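Local atomic coordinates of ferredoxin (Rhodopseudomonas palustris, PDB entry 4LTU), a protein that carries a single [2Fe-2S] cluster and probably shuttles electrons between redox partners, as adrenodoxin/putidaredoxin-type ferredoxins do. Residues S3-P9 / D96-I102; S13-D17 / N30-D34; I33-V37 / I102-Q106; A47-Y52 / G74-L80. All coordinates share one frame. Residue numbers count along the deposited sequence, not the author numbering.

Contact 1 of 4, residues S3-P9 / D96-I102; sequences SITFIHP and DGLVLRI. Unlike the reference sequence in segment 96-102: Ile102 (reference Leu).
Ile102 (chi1 p, 38°; chi2 t) reaches across to His8, its CD1 over one face of the imidazole, 3.8 Å from the ring centroid in a CH-pi contact. It closes the pairing of two parallel strands, 3-7 and 99-101, in the mixed beta sheet of the beta-grasp fold that 2Fe-2S ferredoxins share. The strand axes approach to 4.6 Å at -23°. Thr5 pairs with Val99, Phe6 with Leu100 and Ile7 with Arg101, CA atoms 4.5 to 4.9 Å apart, all in extended conformation. Thr5 N donates to Leu98 O (2.7 Å), Leu100 N to Thr5 O (2.7 Å), Ile7 N to Leu100 O (2.7 Å) and Ile102 N to Ile7 O (3.0 Å). Before the strand, Gly97 turns to positive phi (106°), and its N donates to Ser3 O (2.9 Å). Phe6 (m) and Leu100 (m, t) share the buried face, Phe6 CE1 to Leu100 CD1 3.6 Å, where helix 24-29 packs on them. Thr5, Ile7, Val99 and Arg101 occupy the other face; Arg101 forms a salt bridge with Asp54. Ile7 CD1 meets Val99 CG1 there at 3.5 Å. Beside Thr5, a water donates to Gly97 O at 2.9 Å.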
loop_
_atom_site.group_PDB
_atom_site.type_symbol
_atom_site.label_atom_id
_atom_site.label_comp_id
_atom_site.label_asym_id
_atom_site.label_seq_id
_atom_site.Cartn_x
_atom_site.Cartn_y
_atom_site.Cartn_z
ATOM N N SER A 3 -12.848 -0.424 4.592
ATOM C CA SER A 3 -12.440 0.946 4.489
ATOM C C SER A 3 -10.969 1.039 4.852
ATOM O O SER A 3 -10.524 0.475 5.865
ATOM C CB SER A 3 -13.264 1.784 5.474
ATOM O OG SER A 3 -13.278 3.148 5.109
ATOM N N ILE A 4 -10.227 1.763 4.016
ATOM C CA ILE A 4 -8.809 1.953 4.195
ATOM C C ILE A 4 -8.584 3.422 4.366
ATOM O O ILE A 4 -9.111 4.225 3.611
ATOM C CB ILE A 4 -7.972 1.545 2.943
ATOM C CG1 ILE A 4 -8.258 0.117 2.491
ATOM C CG2 ILE A 4 -6.474 1.704 3.219
ATOM C CD1 ILE A 4 -7.790 -0.115 1.074
ATOM N N THR A 5 -7.751 3.769 5.334
ATOM C CA THR A 5 -7.314 5.154 5.513
ATOM C C THR A 5 -5.949 5.362 4.844
ATOM O O THR A 5 -4.998 4.647 5.163
ATOM C CB THR A 5 -7.224 5.469 7.015
ATOM O OG1 THR A 5 -8.391 4.937 7.673
ATOM C CG2 THR A 5 -7.132 6.936 7.252
ATOM N N PHE A 6 -5.857 6.322 3.916
ATOM C CA PHE A 6 -4.580 6.688 3.299
ATOM C C PHE A 6 -4.091 8.055 3.800
ATOM O O PHE A 6 -4.881 9.005 3.860
ATOM C CB PHE A 6 -4.687 6.755 1.773
ATOM C CG PHE A 6 -4.589 5.414 1.071
ATOM C CD1 PHE A 6 -3.350 4.910 0.661
ATOM C CD2 PHE A 6 -5.738 4.683 0.778
ATOM C CE1 PHE A 6 -3.258 3.674 -0.017
ATOM C CE2 PHE A 6 -5.659 3.449 0.109
ATOM C CZ PHE A 6 -4.423 2.944 -0.290
ATOM N N ILE A 7 -2.798 8.158 4.127
ATOM C CA ILE A 7 -2.209 9.441 4.556
ATOM C C ILE A 7 -1.084 9.915 3.630
ATOM O O ILE A 7 -0.116 9.199 3.397
ATOM C CB ILE A 7 -1.727 9.378 6.024
ATOM C CG1 ILE A 7 -2.933 9.238 6.943
ATOM C CG2 ILE A 7 -0.856 10.606 6.395
ATOM C CD1 ILE A 7 -2.693 8.305 8.076
ATOM N N HIS A 8 -1.248 11.120 3.098
ATOM C CA HIS A 8 -0.274 11.758 2.203
ATOM C C HIS A 8 0.924 12.261 2.982
ATOM O O HIS A 8 0.829 12.467 4.201
ATOM C CB HIS A 8 -0.936 12.887 1.401
ATOM C CG HIS A 8 -1.997 12.393 0.460
ATOM N ND1 HIS A 8 -3.276 12.093 0.878
ATOM C CD2 HIS A 8 -1.952 12.089 -0.861
ATOM C CE1 HIS A 8 -3.974 11.636 -0.145
ATOM N NE2 HIS A 8 -3.200 11.634 -1.215
ATOM N N PRO A 9 2.065 12.431 2.306
ATOM C CA PRO A 9 3.256 13.004 2.936
ATOM C C PRO A 9 2.924 14.206 3.830
ATOM O O PRO A 9 3.522 14.361 4.921
ATOM C CB PRO A 9 4.107 13.471 1.737
ATOM C CG PRO A 9 3.374 13.056 0.507
ATOM C CD PRO A 9 2.315 12.071 0.898
ATOM N N ASP A 96 -10.505 -3.770 8.075
ATOM C CA ASP A 96 -11.408 -2.629 8.009
ATOM C C ASP A 96 -10.815 -1.681 9.019
ATOM O O ASP A 96 -10.676 -2.043 10.202
ATOM C CB ASP A 96 -12.839 -3.049 8.386
ATOM C CG ASP A 96 -13.867 -1.906 8.295
ATOM O OD1 ASP A 96 -13.550 -0.761 7.912
ATOM O OD2 ASP A 96 -15.041 -2.178 8.611
ATOM N N GLY A 97 -10.409 -0.508 8.547
ATOM C CA GLY A 97 -9.669 0.463 9.367
ATOM C C GLY A 97 -8.177 0.596 9.069
ATOM O O GLY A 97 -7.503 1.479 9.629
ATOM N N LEU A 98 -7.654 -0.258 8.181
ATOM C CA LEU A 98 -6.221 -0.248 7.833
ATOM C C LEU A 98 -5.708 1.129 7.427
ATOM O O LEU A 98 -6.335 1.841 6.620
ATOM C CB LEU A 98 -5.927 -1.254 6.712
ATOM C CG LEU A 98 -4.470 -1.439 6.268
ATOM C CD1 LEU A 98 -3.621 -2.143 7.322
ATOM C CD2 LEU A 98 -4.424 -2.175 4.942
ATOM N N VAL A 99 -4.548 1.498 7.973
ATOM C CA VAL A 99 -4.007 2.817 7.732
ATOM C C VAL A 99 -2.743 2.678 6.905
ATOM O O VAL A 99 -1.838 1.928 7.264
ATOM C CB VAL A 99 -3.711 3.555 9.058
ATOM C CG1 VAL A 99 -2.996 4.936 8.811
ATOM C CG2 VAL A 99 -4.969 3.730 9.860
ATOM N N LEU A 100 -2.688 3.376 5.784
ATOM C CA LEU A 100 -1.475 3.344 4.976
ATOM C C LEU A 100 -0.991 4.754 4.690
ATOM O O LEU A 100 -1.782 5.634 4.396
ATOM C CB LEU A 100 -1.690 2.585 3.663
ATOM C CG LEU A 100 -2.342 1.206 3.653
ATOM C CD1 LEU A 100 -2.671 0.857 2.178
ATOM C CD2 LEU A 100 -1.450 0.161 4.322
ATOM N N ARG A 101 0.308 4.960 4.817
ATOM C CA ARG A 101 0.903 6.233 4.467
ATOM C C ARG A 101 1.714 6.023 3.210
ATOM O O ARG A 101 2.365 4.979 3.031
ATOM C CB ARG A 101 1.735 6.783 5.629
ATOM C CG ARG A 101 0.862 6.910 6.920
ATOM C CD ARG A 101 1.491 7.749 8.024
ATOM N NE ARG A 101 2.120 6.895 9.018
ATOM C CZ ARG A 101 1.779 6.857 10.298
ATOM N NH1 ARG A 101 0.823 7.667 10.763
ATOM N NH2 ARG A 101 2.420 6.027 11.115
ATOM N N ILE A 102 1.663 7.027 2.345
ATOM C CA ILE A 102 2.251 6.984 1.035
ATOM C C ILE A 102 3.541 7.811 1.013
ATOM O O ILE A 102 3.614 8.874 1.638
ATOM C CB ILE A 102 1.250 7.412 -0.075
ATOM C CG1 ILE A 102 0.348 8.542 0.368
ATOM C CG2 ILE A 102 0.326 6.231 -0.489
ATOM C CD1 ILE A 102 -0.855 8.762 -0.597
HETATM O O HOH W 1 -8.262 3.956 10.906
#

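Contact 2 of 4, residues S13-D17 / N30-D34; sequences SEIVD and NHGID
Strand 13-17, at one margin of the beta-grasp sheet, faces the irregular segment 30-34 that follows helix 24-29, and the two meet through side chains with no hydrogen bond between them. Val16 and His31 lie closest in the backbone, CA to CA 6.2 Å; Glu14 CA and Ile33 CA are 8.4 Å apart. The strand is extended, while Gly32 takes positive phi (78°) between His31 and Ile33. Val16 (m, chi1 -42°) directs CG1 to 3.4 Å from Ile33 CD1; Ile33 is m, t and also packs on Phe6. Glu14 (m, t) lays its carboxylate against Ile33, OE2 3.2 Å from Ile33 CG1. His31 (chi1 -54°, chi2 82°) sets its CB 4.0 Å from Val16 CB and, at the Asp17 end, turns one ring face to the Asp17 carbonyl, whose O is 3.0 Å from CE1. Its ND1 is hydrogen-bonded to Ala27 O of helix 24-29. The edge strand and the helix exit are thus joined by side-chain packing, and His31 spends its ND1 on the helix, not on the strand.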
loop_
_atom_site.group_PDB
_atom_site.type_symbol
_atom_site.label_atom_id
_atom_site.label_comp_id
_atom_site.label_asym_id
_atom_site.label_seq_id
_atom_site.Cartn_x
_atom_site.Cartn_y
_atom_site.Cartn_z
ATOM N N SER A 13 -5.646 13.153 5.127
ATOM C CA SER A 13 -6.190 11.824 4.974
ATOM C C SER A 13 -7.317 11.733 3.969
ATOM O O SER A 13 -7.957 12.746 3.574
ATOM C CB SER A 13 -6.593 11.198 6.318
ATOM O OG SER A 13 -7.371 12.082 7.112
ATOM N N GLU A 14 -7.497 10.498 3.524
ATOM C CA GLU A 14 -8.514 10.112 2.564
ATOM C C GLU A 14 -9.010 8.737 2.996
ATOM O O GLU A 14 -8.207 7.832 3.237
ATOM C CB GLU A 14 -7.913 9.993 1.160
ATOM C CG GLU A 14 -7.569 11.301 0.544
ATOM C CD GLU A 14 -7.310 11.210 -0.948
ATOM O OE1 GLU A 14 -6.351 11.857 -1.418
ATOM O OE2 GLU A 14 -8.081 10.539 -1.665
ATOM N N ILE A 15 -10.323 8.589 3.097
ATOM C CA ILE A 15 -10.885 7.278 3.334
ATOM C C ILE A 15 -11.475 6.723 2.061
ATOM O O ILE A 15 -12.334 7.344 1.422
ATOM C CB ILE A 15 -11.870 7.260 4.499
ATOM C CG1 ILE A 15 -11.095 7.542 5.799
ATOM C CG2 ILE A 15 -12.637 5.924 4.528
ATOM C CD1 ILE A 15 -11.558 6.748 6.992
ATOM N N VAL A 16 -10.970 5.553 1.675
ATOM C CA VAL A 16 -11.409 4.914 0.432
ATOM C C VAL A 16 -12.135 3.632 0.747
ATOM O O VAL A 16 -11.701 2.834 1.585
ATOM C CB VAL A 16 -10.227 4.662 -0.572
ATOM C CG1 VAL A 16 -9.264 5.870 -0.626
ATOM C CG2 VAL A 16 -9.465 3.413 -0.239
ATOM N N ASP A 17 -13.251 3.424 0.075
ATOM C CA ASP A 17 -13.917 2.135 0.134
ATOM C C ASP A 17 -13.082 1.062 -0.562
ATOM O O ASP A 17 -12.303 1.336 -1.485
ATOM C CB ASP A 17 -15.296 2.241 -0.494
ATOM C CG ASP A 17 -16.097 3.394 0.090
ATOM O OD1 ASP A 17 -17.089 3.122 0.778
ATOM O OD2 ASP A 17 -15.720 4.574 -0.120
ATOM N N ASN A 30 -9.073 3.487 -7.782
ATOM C CA ASN A 30 -10.474 3.507 -8.134
ATOM C C ASN A 30 -11.293 4.517 -7.301
ATOM O O ASN A 30 -12.507 4.677 -7.483
ATOM C CB ASN A 30 -10.992 2.071 -8.074
ATOM C CG ASN A 30 -10.651 1.300 -9.354
ATOM O OD1 ASN A 30 -11.202 1.596 -10.404
ATOM N ND2 ASN A 30 -9.709 0.364 -9.284
ATOM N N HIS A 31 -10.602 5.212 -6.396
ATOM C CA HIS A 31 -11.228 6.239 -5.597
ATOM C C HIS A 31 -10.267 7.405 -5.471
ATOM O O HIS A 31 -10.019 7.853 -4.367
ATOM C CB HIS A 31 -11.586 5.719 -4.182
ATOM C CG HIS A 31 -12.418 4.483 -4.165
ATOM N ND1 HIS A 31 -11.878 3.222 -4.321
ATOM C CD2 HIS A 31 -13.752 4.304 -3.998
ATOM C CE1 HIS A 31 -12.844 2.318 -4.239
ATOM N NE2 HIS A 31 -13.990 2.948 -4.048
ATOM N N GLY A 32 -9.689 7.851 -6.587
ATOM C CA GLY A 32 -8.989 9.134 -6.669
ATOM C C GLY A 32 -7.580 9.400 -6.150
ATOM O O GLY A 32 -7.135 10.561 -6.183
ATOM N N ILE A 33 -6.879 8.364 -5.689
ATOM C CA ILE A 33 -5.503 8.503 -5.147
ATOM C C ILE A 33 -4.405 8.300 -6.209
ATOM O O ILE A 33 -3.797 7.219 -6.325
ATOM C CB ILE A 33 -5.302 7.646 -3.846
ATOM C CG1 ILE A 33 -5.908 8.394 -2.649
ATOM C CG2 ILE A 33 -3.830 7.389 -3.537
ATOM C CD1 ILE A 33 -6.438 7.527 -1.553
ATOM N N ASP A 34 -4.140 9.383 -6.943
ATOM C CA ASP A 34 -3.219 9.430 -8.086
ATOM C C ASP A 34 -1.742 9.152 -7.799
ATOM O O ASP A 34 -1.025 8.611 -8.656
ATOM C CB ASP A 34 -3.361 10.792 -8.810
ATOM C CG ASP A 34 -4.633 10.879 -9.669
ATOM O OD1 ASP A 34 -5.113 9.829 -10.147
ATOM O OD2 ASP A 34 -5.150 12.002 -9.876
#

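Contact 3 of 4, residues I33-V37 / I102-Q106; sequences IDSIV and IPERQ. Unlike the reference sequence in segment 102-106: Ile102 (reference Leu).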
loop_
_atom_site.group_PDB
_atom_site.type_symbol
_atom_site.label_atom_id
_atom_site.label_comp_id
_atom_site.label_asym_id
_atom_site.label_seq_id
_atom_site.Cartn_x
_atom_site.Cartn_y
_atom_site.Cartn_z
ATOM N N ILE A 33 -6.879 8.364 -5.689
ATOM C CA ILE A 33 -5.503 8.503 -5.147
ATOM C C ILE A 33 -4.405 8.300 -6.209
ATOM O O ILE A 33 -3.797 7.219 -6.325
ATOM C CB ILE A 33 -5.302 7.646 -3.846
ATOM C CG1 ILE A 33 -5.908 8.394 -2.649
ATOM C CG2 ILE A 33 -3.830 7.389 -3.537
ATOM C CD1 ILE A 33 -6.438 7.527 -1.553
ATOM N N ASP A 34 -4.140 9.383 -6.943
ATOM C CA ASP A 34 -3.219 9.430 -8.086
ATOM C C ASP A 34 -1.742 9.152 -7.799
ATOM O O ASP A 34 -1.025 8.611 -8.656
ATOM C CB ASP A 34 -3.361 10.792 -8.810
ATOM C CG ASP A 34 -4.633 10.879 -9.669
ATOM O OD1 ASP A 34 -5.113 9.829 -10.147
ATOM O OD2 ASP A 34 -5.150 12.002 -9.876
ATOM N N SER A 35 -1.278 9.511 -6.605
ATOM C CA SER A 35 0.143 9.377 -6.271
ATOM C C SER A 35 0.747 7.970 -6.435
ATOM O O SER A 35 1.974 7.833 -6.631
ATOM C CB SER A 35 0.378 9.852 -4.845
ATOM O OG SER A 35 -0.525 9.212 -3.970
ATOM N N ILE A 36 -0.092 6.941 -6.295
ATOM C CA ILE A 36 0.338 5.550 -6.413
ATOM C C ILE A 36 0.488 5.217 -7.885
ATOM O O ILE A 36 -0.499 5.006 -8.589
ATOM C CB ILE A 36 -0.665 4.588 -5.748
ATOM C CG1 ILE A 36 -0.494 4.635 -4.220
ATOM C CG2 ILE A 36 -0.542 3.140 -6.351
ATOM C CD1 ILE A 36 -1.499 3.764 -3.430
ATOM N N VAL A 37 1.727 5.199 -8.362
ATOM C CA VAL A 37 1.955 5.107 -9.795
ATOM C C VAL A 37 1.723 3.686 -10.336
ATOM O O VAL A 37 1.093 3.510 -11.410
ATOM C CB VAL A 37 3.316 5.741 -10.207
ATOM C CG1 VAL A 37 3.536 5.622 -11.700
ATOM C CG2 VAL A 37 3.324 7.228 -9.814
ATOM N N ILE A 102 1.663 7.027 2.345
ATOM C CA ILE A 102 2.251 6.984 1.035
ATOM C C ILE A 102 3.541 7.811 1.013
ATOM O O ILE A 102 3.614 8.874 1.638
ATOM C CB ILE A 102 1.250 7.412 -0.075
ATOM C CG1 ILE A 102 0.348 8.542 0.368
ATOM C CG2 ILE A 102 0.326 6.231 -0.489
ATOM C CD1 ILE A 102 -0.855 8.762 -0.597
ATOM N N PRO A 103 4.573 7.298 0.309
ATOM C CA PRO A 103 5.879 7.887 0.321
ATOM C C PRO A 103 5.947 9.155 -0.502
ATOM O O PRO A 103 5.101 9.398 -1.355
ATOM C CB PRO A 103 6.737 6.799 -0.322
ATOM C CG PRO A 103 5.855 6.169 -1.266
ATOM C CD PRO A 103 4.560 6.080 -0.512
ATOM N N GLU A 104 6.966 9.955 -0.218
ATOM C CA GLU A 104 7.252 11.195 -0.942
ATOM C C GLU A 104 7.259 10.998 -2.474
ATOM O O GLU A 104 6.846 11.878 -3.229
ATOM C CB GLU A 104 8.585 11.736 -0.445
ATOM C CG GLU A 104 8.939 13.129 -0.906
ATOM C CD GLU A 104 10.378 13.490 -0.549
ATOM O OE1 GLU A 104 10.559 14.432 0.267
ATOM O OE2 GLU A 104 11.314 12.818 -1.074
ATOM N N ARG A 105 7.732 9.844 -2.922
ATOM C CA ARG A 105 7.636 9.483 -4.343
ATOM C C ARG A 105 7.632 7.975 -4.597
ATOM O O ARG A 105 8.065 7.195 -3.777
ATOM C CB ARG A 105 8.763 10.134 -5.156
ATOM C CG ARG A 105 10.117 9.783 -4.662
ATOM C CD ARG A 105 11.101 9.924 -5.773
ATOM N NE ARG A 105 11.804 11.195 -5.746
ATOM C CZ ARG A 105 13.086 11.317 -6.089
ATOM N NH1 ARG A 105 13.781 10.234 -6.457
ATOM N NH2 ARG A 105 13.681 12.510 -6.049
ATOM N N GLN A 106 7.155 7.606 -5.775
ATOM C CA GLN A 106 7.050 6.233 -6.226
ATOM C C GLN A 106 8.019 6.030 -7.378
ATOM O O GLN A 106 8.505 4.941 -7.598
ATOM C CB GLN A 106 5.623 5.982 -6.718
ATOM C CG GLN A 106 4.557 6.219 -5.668
ATOM C CD GLN A 106 4.342 5.015 -4.746
ATOM O OE1 GLN A 106 5.127 4.053 -4.745
ATOM N NE2 GLN A 106 3.279 5.066 -3.961
#
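Gln106, Ile102 and Ser35 account for most of the surface this contact buries, and no hydrogen bond crosses between the two segments. Gln106 lies against the backbone that leaves the type I turn of Ile33 to Ile36: its CG is 3.2 Å from Ser35 O and 4.0 Å from Val37 N, while its CB is 4.1 Å from Val37 CG2. With chi1 and chi2 both m, the side chain folds back so that NE2 passes 3.8 Å from Ile36 CG1. The amide does not pair with segment 33-37; NE2 donates instead to His50 O, so the aliphatic part of the side chain packs on the turn while its polar end ties the C-terminal tail to strand 50-53. Ile102, an isoleucine where the reference sequence has leucine, meets the turn from the other end of its segment. Its CD1 is 3.4 Å from Ser35 OG and 4.4 Å from Ile33 CG2, and its CG2 is 4.1 Å from Ile36 CG1. Ser35, chi1 p, thus touches Ile102 with its hydroxyl and Gln106 with its carbonyl. Ile36 stands between this packing and the metal site, the nearest atoms of its side chain about 6 Å from the [2Fe-2S] cluster and about 4 Å from the side chain of Cys49. Around the contact, helix 24-29 meets Ile33 and Ile36 through Ala28, strand 3-7 supplies Phe6, and strand 50-53 supplies Val51 against Ile102.

Contact 4 of 4, residues A47-Y52 / G74-L80; sequences ATCHVY and GTASDRL. With FES (Fe2/s2 (inorganic) cluster), chain C.
Segment 74-80, an irregular loop between helix 66-72 and strand 83-85, runs beside 47-52, which leaves the cluster loop and enters strand 50-53 at His50. Ala47 CA and Thr75 CA are 5.0 Å apart, Tyr52 CA and Leu80 CA 7.4 Å. Gly74 O lies 3.8 Å from Ala47 CB. Thr75 (chi1 p) places CG2 3.8 Å from Ala47 CB and over one face of the His50 ring, 3.8 Å from its centroid, a CH-pi contact 12° off the normal. Ala76 N donates to a water that donates to Ala47 O, at 2.8 and 2.4 Å. Ser77 brings its O near the edge of the His50 ring (chi1 t) and its CB to 3.8 Å from Tyr52 OH. The CA-to-CB bonds of Asp78 and Arg79 point away; Arg79 forms a salt bridge with Asp69. Leu80 (m, t) puts CD1 over the face of the Tyr52 ring (chi1 -36°), 3.4 Å from the centroid and 13° off its normal. Cys49 (chi1 p), out of reach of 74-80, binds FE2 through SG at 2.3 Å; Cys87 is that iron's other protein ligand. Such packing flanks the cysteine-bearing loop that holds the [2Fe-2S] cluster in adrenodoxin-type ferredoxins.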
loop_
_atom_site.group_PDB
_atom_site.type_symbol
_atom_site.label_atom_id
_atom_site.label_comp_id
_atom_site.label_asym_id
_atom_site.label_seq_id
_atom_site.Cartn_x
_atom_site.Cartn_y
_atom_site.Cartn_z
ATOM N N ALA A 47 8.412 -1.406 -8.161
ATOM C CA ALA A 47 8.437 -0.947 -6.777
ATOM C C ALA A 47 7.654 0.346 -6.579
ATOM O O ALA A 47 7.920 1.064 -5.621
ATOM C CB ALA A 47 9.887 -0.825 -6.287
ATOM N N THR A 48 6.660 0.601 -7.449
ATOM C CA THR A 48 6.037 1.921 -7.578
ATOM C C THR A 48 4.604 2.034 -7.039
ATOM O O THR A 48 3.908 3.030 -7.314
ATOM C CB THR A 48 6.051 2.459 -9.075
ATOM O OG1 THR A 48 5.120 1.721 -9.873
ATOM C CG2 THR A 48 7.472 2.397 -9.731
ATOM N N CYS A 49 4.157 1.006 -6.309
ATOM C CA CYS A 49 2.935 1.063 -5.499
ATOM C C CYS A 49 3.276 1.040 -3.991
ATOM O O CYS A 49 2.458 0.578 -3.184
ATOM C CB CYS A 49 2.036 -0.139 -5.808
ATOM S SG CYS A 49 2.741 -1.750 -5.343
ATOM N N HIS A 50 4.480 1.503 -3.648
ATOM C CA HIS A 50 5.065 1.513 -2.288
ATOM C C HIS A 50 4.123 2.141 -1.261
ATOM O O HIS A 50 3.505 3.153 -1.548
ATOM C CB HIS A 50 6.364 2.360 -2.362
ATOM C CG HIS A 50 7.231 2.323 -1.139
ATOM N ND1 HIS A 50 7.110 1.369 -0.144
ATOM C CD2 HIS A 50 8.304 3.084 -0.800
ATOM C CE1 HIS A 50 8.059 1.553 0.761
ATOM N NE2 HIS A 50 8.807 2.574 0.372
ATOM N N VAL A 51 3.983 1.532 -0.089
ATOM C CA VAL A 51 3.317 2.208 1.032
ATOM C C VAL A 51 3.998 1.876 2.348
ATOM O O VAL A 51 4.694 0.873 2.448
ATOM C CB VAL A 51 1.814 1.852 1.173
ATOM C CG1 VAL A 51 0.964 2.487 0.067
ATOM C CG2 VAL A 51 1.599 0.349 1.272
ATOM N N TYR A 52 3.788 2.716 3.362
ATOM C CA TYR A 52 4.125 2.358 4.750
ATOM C C TYR A 52 2.860 2.013 5.532
ATOM O O TYR A 52 1.950 2.823 5.685
ATOM C CB TYR A 52 4.908 3.462 5.469
ATOM C CG TYR A 52 5.931 4.263 4.634
ATOM C CD1 TYR A 52 6.997 3.639 3.989
ATOM C CD2 TYR A 52 5.852 5.659 4.566
ATOM C CE1 TYR A 52 7.942 4.372 3.243
ATOM C CE2 TYR A 52 6.793 6.410 3.840
ATOM C CZ TYR A 52 7.840 5.753 3.185
ATOM O OH TYR A 52 8.763 6.500 2.468
ATOM N N GLY A 74 14.361 -1.835 -4.144
ATOM C CA GLY A 74 14.504 -1.018 -5.334
ATOM C C GLY A 74 13.515 0.141 -5.394
ATOM O O GLY A 74 13.302 0.731 -6.466
ATOM N N THR A 75 12.908 0.471 -4.250
ATOM C CA THR A 75 11.926 1.554 -4.182
ATOM C C THR A 75 12.567 2.916 -4.493
ATOM O O THR A 75 13.777 3.050 -4.392
ATOM C CB THR A 75 11.218 1.586 -2.808
ATOM O OG1 THR A 75 12.193 1.489 -1.763
ATOM C CG2 THR A 75 10.234 0.427 -2.686
ATOM N N ALA A 76 11.763 3.911 -4.878
ATOM C CA ALA A 76 12.293 5.247 -5.167
ATOM C C ALA A 76 12.648 6.015 -3.874
ATOM O O ALA A 76 13.723 6.677 -3.795
ATOM C CB ALA A 76 11.318 6.037 -6.036
ATOM N N SER A 77 11.726 5.925 -2.904
ATOM C CA SER A 77 11.898 6.322 -1.499
ATOM C C SER A 77 12.305 5.098 -0.708
ATOM O O SER A 77 11.562 4.108 -0.691
ATOM C CB SER A 77 10.573 6.825 -0.897
ATOM O OG SER A 77 10.289 8.176 -1.222
ATOM N N ASP A 78 13.441 5.182 -0.019
ATOM C CA ASP A 78 14.047 4.034 0.676
ATOM C C ASP A 78 13.109 3.283 1.651
ATOM O O ASP A 78 12.329 3.902 2.419
ATOM C CB ASP A 78 15.388 4.441 1.336
ATOM C CG ASP A 78 16.519 4.608 0.313
ATOM O OD1 ASP A 78 17.447 5.428 0.535
ATOM O OD2 ASP A 78 16.494 3.910 -0.726
ATOM N N ARG A 79 13.176 1.951 1.598
ATOM C CA ARG A 79 12.261 1.105 2.365
ATOM C C ARG A 79 12.420 1.326 3.874
ATOM O O ARG A 79 13.490 1.652 4.362
ATOM C CB ARG A 79 12.418 -0.371 2.002
ATOM C CG ARG A 79 13.719 -1.058 2.476
ATOM C CD ARG A 79 13.885 -2.449 1.847
ATOM N NE ARG A 79 12.977 -3.459 2.428
ATOM C CZ ARG A 79 12.816 -4.710 1.973
ATOM N NH1 ARG A 79 13.490 -5.130 0.914
ATOM N NH2 ARG A 79 11.970 -5.561 2.583
ATOM N N LEU A 80 11.323 1.180 4.588
ATOM C CA LEU A 80 11.307 1.301 6.020
ATOM C C LEU A 80 10.865 -0.087 6.487
ATOM O O LEU A 80 10.311 -0.835 5.706
ATOM C CB LEU A 80 10.254 2.345 6.409
ATOM C CG LEU A 80 10.298 3.786 5.913
ATOM C CD1 LEU A 80 9.110 4.591 6.468
ATOM C CD2 LEU A 80 11.679 4.477 6.238
HETATM FE FE1 FES C . 3.912 -3.105 -9.667
HETATM FE FE2 FES C . 2.515 -3.213 -7.076
HETATM S S1 FES C . 4.361 -4.149 -7.825
HETATM S S2 FES C . 2.105 -2.102 -8.890
HETATM O O HOH W 2 9.068 3.215 -5.390
#

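Contact 1 joins strands 3-7 and 99-101 from near the two ends of the chain, and contacts 2 and 4 reach the same sheet from strands 13-17 and 50-53, their centres about 9 and 15 Å from that of contact 1. Contacts 2 and 4 follow one another within the span that contact 1 brackets; their centres are about 19 Å apart and they do not touch. Contact 3 crosses contact 1 in sequence, sharing Ile102 with it and Ile33 and Asp34 with contact 2. Its centre is about 9 Å from that of contact 4, which it meets through Gln106 and His50. The C-terminal segment thus connects sheet and turn in one compact domain, with contacts 3 and 4 nearest the cluster.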